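Local atomic coordinates of cellulose hydrolase (Bacillus licheniformis, PDB entry 4YZT), a protein that hydrolyses internal beta-1,4-glucosidic bonds of cellulose as a family 5 endoglucanase with a TIM-barrel catalytic module. Residues 227-230 against 236-239. Sequence-based numbering, arbitrary orientation.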
loop_
_atom_site.group_PDB
_atom_site.type_symbol
_atom_site.label_atom_id
_atom_site.label_comp_id
_atom_site.label_asym_id
_atom_site.label_seq_id
_atom_site.Cartn_x
_atom_site.Cartn_y
_atom_site.Cartn_z
ATOM N N PRO A 227 -2.307 -9.514 -5.911
ATOM C CA PRO A 227 -3.595 -9.468 -6.614
ATOM C C PRO A 227 -4.389 -8.235 -6.200
ATOM O O PRO A 227 -4.485 -7.952 -5.007
ATOM C CB PRO A 227 -4.313 -10.754 -6.156
ATOM C CG PRO A 227 -3.268 -11.553 -5.368
ATOM C CD PRO A 227 -2.297 -10.540 -4.856
ATOM N N TRP A 228 -4.931 -7.510 -7.170
ATOM C CA TRP A 228 -5.631 -6.257 -6.889
ATOM C C TRP A 228 -6.737 -6.425 -5.847
ATOM O O TRP A 228 -6.902 -5.573 -4.969
ATOM C CB TRP A 228 -6.239 -5.684 -8.164
ATOM C CG TRP A 228 -6.981 -4.417 -7.917
ATOM C CD1 TRP A 228 -8.336 -4.244 -7.902
ATOM C CD2 TRP A 228 -6.406 -3.130 -7.655
ATOM N NE1 TRP A 228 -8.641 -2.927 -7.631
ATOM C CE2 TRP A 228 -7.474 -2.224 -7.472
ATOM C CE3 TRP A 228 -5.090 -2.657 -7.548
ATOM C CZ2 TRP A 228 -7.265 -0.872 -7.199
ATOM C CZ3 TRP A 228 -4.885 -1.314 -7.267
ATOM C CH2 TRP A 228 -5.970 -0.437 -7.103
ATOM N N ASP A 229 -7.485 -7.523 -5.944
ATOM C CA ASP A 229 -8.630 -7.683 -5.055
ATOM C C ASP A 229 -8.204 -8.095 -3.639
ATOM O O ASP A 229 -8.948 -7.873 -2.682
ATOM C CB ASP A 229 -9.672 -8.662 -5.637
ATOM C CG ASP A 229 -9.065 -9.892 -6.293
ATOM O OD1 ASP A 229 -7.862 -9.914 -6.627
ATOM O OD2 ASP A 229 -9.825 -10.861 -6.473
ATOM N N TYR A 230 -6.996 -8.635 -3.478
ATOM C CA TYR A 230 -6.495 -8.844 -2.127
ATOM C C TYR A 230 -5.995 -7.515 -1.544
ATOM O O TYR A 230 -6.369 -7.155 -0.419
ATOM C CB TYR A 230 -5.365 -9.900 -2.049
ATOM C CG TYR A 230 -4.632 -9.728 -0.735
ATOM C CD1 TYR A 230 -5.279 -9.980 0.483
ATOM C CD2 TYR A 230 -3.337 -9.206 -0.699
ATOM C CE1 TYR A 230 -4.637 -9.764 1.699
ATOM C CE2 TYR A 230 -2.685 -8.978 0.519
ATOM C CZ TYR A 230 -3.341 -9.258 1.707
ATOM O OH TYR A 230 -2.710 -9.031 2.911
ATOM N N GLY A 236 -14.503 -9.830 -1.222
ATOM C CA GLY A 236 -14.317 -10.774 -0.137
ATOM C C GLY A 236 -12.967 -11.472 -0.121
ATOM O O GLY A 236 -12.805 -12.472 0.587
ATOM N N ARG A 237 -11.988 -10.950 -0.861
ATOM C CA ARG A 237 -10.656 -11.570 -0.877
ATOM C C ARG A 237 -9.831 -11.063 0.307
ATOM O O ARG A 237 -8.968 -10.197 0.159
ATOM C CB ARG A 237 -9.923 -11.286 -2.211
ATOM C CG ARG A 237 -8.686 -12.166 -2.433
ATOM C CD ARG A 237 -8.111 -12.052 -3.857
ATOM N NE ARG A 237 -7.041 -13.026 -4.078
ATOM C CZ ARG A 237 -6.628 -13.432 -5.279
ATOM N NH1 ARG A 237 -7.193 -12.942 -6.380
ATOM N NH2 ARG A 237 -5.655 -14.340 -5.385
ATOM N N THR A 238 -10.099 -11.630 1.477
ATOM C CA THR A 238 -9.612 -11.090 2.731
ATOM C C THR A 238 -8.306 -11.706 3.220
ATOM O O THR A 238 -7.761 -11.262 4.227
ATOM C CB THR A 238 -10.657 -11.286 3.843
ATOM O OG1 THR A 238 -10.910 -12.687 4.015
ATOM C CG2 THR A 238 -11.971 -10.581 3.497
ATOM N N THR A 239 -7.817 -12.749 2.549
ATOM C CA THR A 239 -6.533 -13.334 2.946
ATOM C C THR A 239 -5.626 -13.573 1.750
ATOM O O THR A 239 -6.089 -13.610 0.610
ATOM C CB THR A 239 -6.704 -14.678 3.688
ATOM O OG1 THR A 239 -7.360 -15.615 2.828
ATOM C CG2 THR A 239 -7.514 -14.484 4.961
HETATM O O HOH W 1 -8.028 -8.073 1.569
#
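Asp229 and Arg237 form a salt bridge in which a single guanidinium nitrogen serves both carboxylate oxygens. Arg237 NH1 lies 3.1 Å from Asp229 OD1 through a bent, weak hydrogen bond (129°), whereas the longer bond to Asp229 OD2, 3.4 Å and also weak, is nearly straight at 170°. The carboxylate plane stands almost perpendicular to that of the guanidinium, so the pair is not the flat, two-nitrogen kind. NH2 of the same arginine forms a salt bridge with OE2 of Glu245, on helix 243-261.

Nonpolar packing accompanies the charges. Pro227, at the N-cap of the short helix 228-231, sets its CB 3.6 Å above the centre of the guanidinium. Because CG of Arg237 is anti to its N (chi1 -166°) and the chain stays extended to NE, its methylenes run past the helix, where CD lies 3.9 Å from CB of Tyr230. The tyrosine ring presents an edge to the carbonyl oxygens of Arg237 and Thr238 and also meets the rings of Trp240 and Tyr286.

A water donates to Tyr230 O and Arg237 O, each 2.7 Å away, tying the two backbones together. A methionine in place of Arg237 would probably leave Asp229 and Glu245 without their shared cation. About 13 Å from a bound glucose unit, the arginine-linked acids join surface parts of the TIM barrel after strand 218-224 without lining the sugar site.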